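Glycerate dehydrogenase (PDB 6P2I) probably reduces acyclic imino acids to amino acids with NADPH, using a Rossmann-type domain of the D-2-hydroxyacid dehydrogenase family. Local coordinates at residues I196-P201 and I208-K213; L224-T227 and N231-D234. One frame throughout, in Å; residues are numbered along the deposited sequence. Where two conformers were deposited one is given.

Interaction 1 of 2, residues I196-P201 and I208-K213; sequences ISLHIP and IILTEK. With NAP (NADP nicotinamide-adenine-dinucleotide phosphate), chain C.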
loop_
_atom_site.group_PDB
_atom_site.type_symbol
_atom_site.label_atom_id
_atom_site.label_comp_id
_atom_site.label_asym_id
_atom_site.label_seq_id
_atom_site.Cartn_x
_atom_site.Cartn_y
_atom_site.Cartn_z
ATOM N N ILE A 196 -0.638 10.171 10.281
ATOM C CA ILE A 196 -1.657 10.181 11.322
ATOM C C ILE A 196 -2.792 9.299 10.847
ATOM O O ILE A 196 -3.246 9.439 9.706
ATOM C CB ILE A 196 -2.167 11.603 11.615
ATOM C CG1 ILE A 196 -1.033 12.486 12.123
ATOM C CG2 ILE A 196 -3.341 11.559 12.611
ATOM C CD1 ILE A 196 -1.267 13.977 11.954
ATOM N N SER A 197 -3.249 8.386 11.706
ATOM C CA SER A 197 -4.357 7.498 11.357
ATOM C C SER A 197 -5.373 7.459 12.490
ATOM O O SER A 197 -5.003 7.281 13.655
ATOM C CB SER A 197 -3.848 6.081 11.046
ATOM O OG SER A 197 -4.857 5.287 10.459
ATOM N N LEU A 198 -6.657 7.606 12.143
ATOM C CA LEU A 198 -7.736 7.626 13.127
ATOM C C LEU A 198 -8.307 6.225 13.326
ATOM O O LEU A 198 -8.599 5.524 12.351
ATOM C CB LEU A 198 -8.851 8.583 12.686
ATOM C CG LEU A 198 -8.544 10.075 12.855
ATOM C CD1 LEU A 198 -9.303 10.916 11.831
ATOM C CD2 LEU A 198 -8.882 10.528 14.270
ATOM N N HIS A 199 -8.482 5.831 14.592
ATOM C CA HIS A 199 -9.027 4.525 14.948
ATOM C C HIS A 199 -9.869 4.667 16.211
ATOM O O HIS A 199 -9.627 4.037 17.233
ATOM C CB HIS A 199 -7.897 3.513 15.102
ATOM C CG HIS A 199 -7.133 3.325 13.837
ATOM N ND1 HIS A 199 -7.673 2.688 12.739
ATOM C CD2 HIS A 199 -5.905 3.758 13.460
ATOM C CE1 HIS A 199 -6.795 2.704 11.753
ATOM N NE2 HIS A 199 -5.716 3.347 12.162
ATOM N N ILE A 200 -10.895 5.507 16.117
ATOM C CA ILE A 200 -11.661 5.951 17.274
ATOM C C ILE A 200 -13.143 5.947 16.917
ATOM O O ILE A 200 -13.505 6.252 15.770
ATOM C CB ILE A 200 -11.154 7.334 17.723
ATOM C CG1 ILE A 200 -11.729 7.760 19.062
ATOM C CG2 ILE A 200 -11.395 8.392 16.650
ATOM C CD1 ILE A 200 -11.209 9.104 19.507
ATOM N N PRO A 201 -14.019 5.565 17.838
ATOM C CA PRO A 201 -15.457 5.615 17.551
ATOM C C PRO A 201 -15.942 7.048 17.468
ATOM O O PRO A 201 -15.382 7.959 18.082
ATOM C CB PRO A 201 -16.079 4.890 18.744
ATOM C CG PRO A 201 -15.127 5.158 19.856
ATOM C CD PRO A 201 -13.761 5.078 19.207
ATOM N N ILE A 208 -15.546 15.975 15.419
ATOM C CA ILE A 208 -14.642 17.086 15.128
ATOM C C ILE A 208 -13.499 17.115 16.137
ATOM O O ILE A 208 -13.110 18.186 16.623
ATOM C CB ILE A 208 -15.381 18.439 15.108
ATOM C CG1 ILE A 208 -16.785 18.292 14.526
ATOM C CG2 ILE A 208 -14.593 19.460 14.288
ATOM C CD1 ILE A 208 -16.796 18.066 13.032
ATOM N N ILE A 209 -12.962 15.942 16.470
ATOM C CA ILE A 209 -11.806 15.918 17.360
ATOM C C ILE A 209 -10.591 16.527 16.668
ATOM O O ILE A 209 -9.747 17.155 17.322
ATOM C CB ILE A 209 -11.528 14.487 17.860
ATOM C CG1 ILE A 209 -10.559 14.522 19.047
ATOM C CG2 ILE A 209 -11.009 13.597 16.735
ATOM C CD1 ILE A 209 -10.146 13.151 19.554
ATOM N N LEU A 210 -10.493 16.389 15.345
ATOM C CA LEU A 210 -9.430 17.045 14.577
ATOM C C LEU A 210 -9.951 18.418 14.172
ATOM O O LEU A 210 -10.549 18.601 13.111
ATOM C CB LEU A 210 -9.020 16.208 13.373
ATOM C CG LEU A 210 -8.193 14.951 13.656
ATOM C CD1 LEU A 210 -7.501 14.463 12.388
ATOM C CD2 LEU A 210 -7.187 15.204 14.766
ATOM N N THR A 211 -9.725 19.393 15.043
ATOM C CA THR A 211 -10.151 20.764 14.819
ATOM C C THR A 211 -9.270 21.439 13.769
ATOM O O THR A 211 -8.201 20.943 13.395
ATOM C CB THR A 211 -10.086 21.540 16.128
ATOM O OG1 THR A 211 -8.735 21.518 16.601
ATOM C CG2 THR A 211 -10.974 20.885 17.170
ATOM N N GLU A 212 -9.736 22.600 13.296
ATOM C CA GLU A 212 -8.906 23.422 12.420
ATOM C C GLU A 212 -7.561 23.725 13.071
ATOM O O GLU A 212 -6.515 23.655 12.415
ATOM C CB GLU A 212 -9.627 24.724 12.061
ATOM C CG GLU A 212 -8.814 25.637 11.148
ATOM C CD GLU A 212 -9.531 26.929 10.812
ATOM O OE1 GLU A 212 -10.698 27.093 11.220
ATOM O OE2 GLU A 212 -8.922 27.784 10.138
ATOM N N LYS A 213 -7.574 24.059 14.366
ATOM C CA LYS A 213 -6.330 24.359 15.072
ATOM C C LYS A 213 -5.389 23.161 15.071
ATOM O O LYS A 213 -4.201 23.288 14.748
ATOM C CB LYS A 213 -6.635 24.799 16.505
ATOM C CG LYS A 213 -5.421 25.276 17.286
HETATM P PA NAP C . -11.954 0.014 19.951
HETATM O O1A NAP C . -13.154 0.356 20.809
HETATM O O2A NAP C . -11.258 -1.302 20.142
HETATM O O5B NAP C . -10.867 1.167 20.159
HETATM C C5B NAP C . -11.247 2.537 20.233
HETATM C C4B NAP C . -10.012 3.326 20.652
HETATM O O4B NAP C . -10.361 4.712 20.635
HETATM C C3B NAP C . -9.573 3.004 22.083
HETATM O O3B NAP C . -8.149 3.202 22.194
HETATM C C2B NAP C . -10.258 4.067 22.907
HETATM O O2B NAP C . -9.590 4.339 24.130
HETATM C C1B NAP C . -10.123 5.234 21.947
HETATM N N9A NAP C . -11.052 6.320 22.294
HETATM C C8A NAP C . -12.380 6.218 22.505
HETATM N N7A NAP C . -12.898 7.429 22.828
HETATM C C5A NAP C . -11.876 8.305 22.840
HETATM C C6A NAP C . -11.718 9.750 23.099
HETATM N N6A NAP C . -12.789 10.511 23.428
HETATM N N1A NAP C . -10.478 10.269 22.993
HETATM C C2A NAP C . -9.400 9.523 22.665
HETATM N N3A NAP C . -9.457 8.202 22.412
HETATM C C4A NAP C . -10.661 7.565 22.489
HETATM O O3 NAP C . -12.441 0.263 18.432
HETATM P PN NAP C . -11.870 -0.425 17.094
HETATM O O1N NAP C . -12.356 -1.849 16.995
HETATM O O2N NAP C . -10.384 -0.170 16.986
HETATM O O5D NAP C . -12.664 0.426 15.987
HETATM C C5D NAP C . -12.484 1.845 15.905
HETATM C C4D NAP C . -13.415 2.440 14.857
HETATM O O4D NAP C . -13.047 1.950 13.571
HETATM C C3D NAP C . -14.871 2.017 14.990
HETATM O O3D NAP C . -15.585 2.790 15.967
HETATM C C2D NAP C . -15.392 2.218 13.574
HETATM O O2D NAP C . -16.010 3.506 13.471
HETATM C C1D NAP C . -14.146 2.136 12.688
HETATM N N1N NAP C . -14.252 1.012 11.750
HETATM C C2N NAP C . -14.143 1.242 10.430
HETATM C C3N NAP C . -14.257 0.205 9.507
HETATM C C7N NAP C . -14.159 0.488 8.029
HETATM O O7N NAP C . -14.566 -0.346 7.233
HETATM N N7N NAP C . -13.689 1.668 7.598
HETATM C C4N NAP C . -14.488 -1.091 9.975
HETATM C C5N NAP C . -14.608 -1.307 11.350
HETATM C C6N NAP C . -14.477 -0.228 12.218
HETATM P P2B NAP C . -9.851 3.507 25.489
HETATM O O1X NAP C . -11.352 3.556 25.718
HETATM O O2X NAP C . -9.367 2.111 25.200
HETATM O O3X NAP C . -9.001 4.227 26.502
#
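Leu198 and Leu210 meet tip to tip: CD1 of Leu198, in the one of its two modelled conformers described here, stops 4.0 Å from Leu210 CD1. The other methyl of Leu198, CD2, is at the looser distance of 4.5 Å from Ile209 CG2. His199 turns off this apolar surface, and its NE2 makes a weak bond of 2.7 Å to Ser197 OG, the N-H...O angle being only 116°. Ile200 carries the contact on to the cofactor. Its side chain is fully extended, with CG1 anti to the backbone N (chi1 -170°) and CD1 anti to CA (chi2 179°), which lays the CG1-CD1 arm under the adenine of NADP. CD1 is 3.4 Å from C4A of NADP and CG1 is 3.6 Å from its N9A, both atoms standing off the purine plane and not in line with its edge. The same CD1 also reaches Ile209 CD1 at 4.2 Å, so one methyl touches both the base and the 208-213 loop. With an alanine here, the adenine would probably lose its aliphatic support and the Ile209 methyl its mate, leaving a gap between loop and base. Pro201 closes the run at the nicotinamide ribose, its CA 3.2 Å from O3D of NADP. Leu210 is the centre of an inverse gamma turn, after which Thr211 caps helix 212-215 by bonding Leu214 N through OG1. Strand 195-198 runs between strands 144-148 and 223-226 of the parallel sheet, with backbone bonds to both, while helix 186-192 packs on Ile196, Ile209 and Leu210. The contact thus joins the end of the first strand, and the loop after it, to the loop that leads into helix 212-215 of the beta-alpha-beta unit 195-198, 212-215, 223-226.

Interaction 2 of 2, residues L224-T227 and N231-D234; sequences LINT and NLID. With NAP (NADP nicotinamide-adenine-dinucleotide phosphate), chain C.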
loop_
_atom_site.group_PDB
_atom_site.type_symbol
_atom_site.label_atom_id
_atom_site.label_comp_id
_atom_site.label_asym_id
_atom_site.label_seq_id
_atom_site.Cartn_x
_atom_site.Cartn_y
_atom_site.Cartn_z
ATOM N N LEU A 224 -2.459 12.040 6.249
ATOM C CA LEU A 224 -3.560 11.771 7.158
ATOM C C LEU A 224 -4.410 10.646 6.585
ATOM O O LEU A 224 -4.803 10.699 5.416
ATOM C CB LEU A 224 -4.400 13.029 7.359
ATOM C CG LEU A 224 -5.683 12.887 8.169
ATOM C CD1 LEU A 224 -5.382 12.421 9.576
ATOM C CD2 LEU A 224 -6.444 14.222 8.170
ATOM N N ILE A 225 -4.664 9.622 7.396
ATOM C CA ILE A 225 -5.477 8.470 7.007
ATOM C C ILE A 225 -6.717 8.444 7.890
ATOM O O ILE A 225 -6.606 8.529 9.116
ATOM C CB ILE A 225 -4.695 7.148 7.136
ATOM C CG1 ILE A 225 -3.368 7.197 6.353
ATOM C CG2 ILE A 225 -5.573 5.972 6.700
ATOM C CD1 ILE A 225 -3.555 7.359 4.844
ATOM N N ASN A 226 -7.901 8.317 7.280
ATOM C CA ASN A 226 -9.126 8.163 8.058
ATOM C C ASN A 226 -9.924 6.966 7.547
ATOM O O ASN A 226 -10.588 7.047 6.509
ATOM C CB ASN A 226 -9.970 9.433 8.035
ATOM C CG ASN A 226 -11.086 9.376 9.052
ATOM O OD1 ASN A 226 -11.046 8.546 9.965
ATOM N ND2 ASN A 226 -12.101 10.225 8.891
ATOM N N THR A 227 -9.859 5.856 8.282
ATOM C CA THR A 227 -10.769 4.737 8.078
ATOM C C THR A 227 -11.963 4.798 9.020
ATOM O O THR A 227 -12.702 3.816 9.121
ATOM C CB THR A 227 -10.051 3.399 8.258
ATOM O OG1 THR A 227 -9.438 3.343 9.555
ATOM C CG2 THR A 227 -8.944 3.221 7.220
ATOM N N ASN A 231 -16.964 12.622 10.114
ATOM C CA ASN A 231 -17.365 13.588 11.128
ATOM C C ASN A 231 -16.352 13.759 12.251
ATOM O O ASN A 231 -16.519 14.668 13.073
ATOM C CB ASN A 231 -18.707 13.149 11.714
ATOM C CG ASN A 231 -19.639 12.606 10.656
ATOM O OD1 ASN A 231 -19.485 11.466 10.189
ATOM N ND2 ASN A 231 -20.597 13.427 10.244
ATOM N N LEU A 232 -15.329 12.903 12.325
ATOM C CA LEU A 232 -14.282 13.076 13.324
ATOM C C LEU A 232 -13.401 14.273 13.019
ATOM O O LEU A 232 -12.673 14.733 13.904
ATOM C CB LEU A 232 -13.410 11.819 13.402
ATOM C CG LEU A 232 -14.114 10.536 13.840
ATOM C CD1 LEU A 232 -13.173 9.379 13.729
ATOM C CD2 LEU A 232 -14.608 10.672 15.274
ATOM N N ILE A 233 -13.437 14.772 11.787
ATOM C CA ILE A 233 -12.555 15.836 11.321
ATOM C C ILE A 233 -13.395 17.059 10.992
ATOM O O ILE A 233 -14.523 16.929 10.503
ATOM C CB ILE A 233 -11.757 15.393 10.076
ATOM C CG1 ILE A 233 -11.081 14.041 10.324
ATOM C CG2 ILE A 233 -10.755 16.467 9.671
ATOM C CD1 ILE A 233 -10.339 13.498 9.106
ATOM N N ASP A 234 -12.847 18.247 11.263
ATOM C CA ASP A 234 -13.376 19.458 10.645
ATOM C C ASP A 234 -13.108 19.353 9.149
ATOM O O ASP A 234 -12.029 19.727 8.674
ATOM C CB ASP A 234 -12.734 20.714 11.244
ATOM C CG ASP A 234 -13.351 22.009 10.725
ATOM O OD1 ASP A 234 -13.805 22.066 9.557
ATOM O OD2 ASP A 234 -13.363 22.993 11.495
HETATM P PA NAP C . -11.954 0.014 19.951
HETATM O O1A NAP C . -13.154 0.356 20.809
HETATM O O2A NAP C . -11.258 -1.302 20.142
HETATM O O5B NAP C . -10.867 1.167 20.159
HETATM C C5B NAP C . -11.247 2.537 20.233
HETATM C C4B NAP C . -10.012 3.326 20.652
HETATM O O4B NAP C . -10.361 4.712 20.635
HETATM C C3B NAP C . -9.573 3.004 22.083
HETATM O O3B NAP C . -8.149 3.202 22.194
HETATM C C2B NAP C . -10.258 4.067 22.907
HETATM O O2B NAP C . -9.590 4.339 24.130
HETATM C C1B NAP C . -10.123 5.234 21.947
HETATM N N9A NAP C . -11.052 6.320 22.294
HETATM C C8A NAP C . -12.380 6.218 22.505
HETATM N N7A NAP C . -12.898 7.429 22.828
HETATM C C5A NAP C . -11.876 8.305 22.840
HETATM C C6A NAP C . -11.718 9.750 23.099
HETATM N N6A NAP C . -12.789 10.511 23.428
HETATM N N1A NAP C . -10.478 10.269 22.993
HETATM C C2A NAP C . -9.400 9.523 22.665
HETATM N N3A NAP C . -9.457 8.202 22.412
HETATM C C4A NAP C . -10.661 7.565 22.489
HETATM O O3 NAP C . -12.441 0.263 18.432
HETATM P PN NAP C . -11.870 -0.425 17.094
HETATM O O1N NAP C . -12.356 -1.849 16.995
HETATM O O2N NAP C . -10.384 -0.170 16.986
HETATM O O5D NAP C . -12.664 0.426 15.987
HETATM C C5D NAP C . -12.484 1.845 15.905
HETATM C C4D NAP C . -13.415 2.440 14.857
HETATM O O4D NAP C . -13.047 1.950 13.571
HETATM C C3D NAP C . -14.871 2.017 14.990
HETATM O O3D NAP C . -15.585 2.790 15.967
HETATM C C2D NAP C . -15.392 2.218 13.574
HETATM O O2D NAP C . -16.010 3.506 13.471
HETATM C C1D NAP C . -14.146 2.136 12.688
HETATM N N1N NAP C . -14.252 1.012 11.750
HETATM C C2N NAP C . -14.143 1.242 10.430
HETATM C C3N NAP C . -14.257 0.205 9.507
HETATM C C7N NAP C . -14.159 0.488 8.029
HETATM O O7N NAP C . -14.566 -0.346 7.233
HETATM N N7N NAP C . -13.689 1.668 7.598
HETATM C C4N NAP C . -14.488 -1.091 9.975
HETATM C C5N NAP C . -14.608 -1.307 11.350
HETATM C C6N NAP C . -14.477 -0.228 12.218
HETATM P P2B NAP C . -9.851 3.507 25.489
HETATM O O1X NAP C . -11.352 3.556 25.718
HETATM O O2X NAP C . -9.367 2.111 25.200
HETATM O O3X NAP C . -9.001 4.227 26.502
#
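Leu232, in a short 3-10 segment, brings CD1 to 4.4 Å from Asn226 OD1, a marginal approach beside the amide. Ile233 does more of the packing. Its CG1 lies anti to the carbonyl carbon (chi1 -51°) and chi2 is extended at 177°, which carries CD1 toward the side chains of strand 223-226. There the single methyl meets two different surfaces. It is 3.7 Å from Asn226 ND2, lying above the plane of the amide, and 4.1 Å from Leu224 CD2, which it meets tip to tip. Asp234 follows at the N-cap of helix 235-243, where its OD1 accepts a bond from Ala237 N, so the segment passes directly from the packing into the next helix. Leu238 of that helix also touches both Leu224 and Ile233, extending the apolar patch. One residue beyond Asn226, the carbonyl oxygen of Thr227 takes a nearly straight bond from the nicotinamide amide of NADP, with N7N at 2.8 Å from Thr227 O and an N-H...O angle of 167°. The Asn226 amide is itself gripped at both ends by the intervening turn: OD1 accepts from Cys228 N and ND2 donates to Arg229 O. One bond at each end gives the buried amide partners and probably restrains its rotation, consistent with a methyl resting over it. The contact thus combines apolar packing across the segments with asparagine bonds to the backbone of Cys228 and Arg229, which are likely to fix the path of the chain at Arg229, a residue of the D-arginine pocket.

Both interactions are buried, and each packs a loop-borne segment against the end of a strand of the same parallel sheet, their centres 5 Å apart. Strands 195-198 and 223-226 are neighbours, joined by a probable hydrogen bond of 2.7 Å from Ile225 N to Ile196 O; the loops are tied as well, Ile208 N lying 2.9 Å from Asn231 O in a second probable bond. The chemistry differs with position. Interaction 1 is purely aliphatic across its segments and reaches the adenine and the nicotinamide ribose, whereas interaction 2 sets a methyl against a bonded amide and its strand leads to the nicotinamide amide. The two follow one another along the chain.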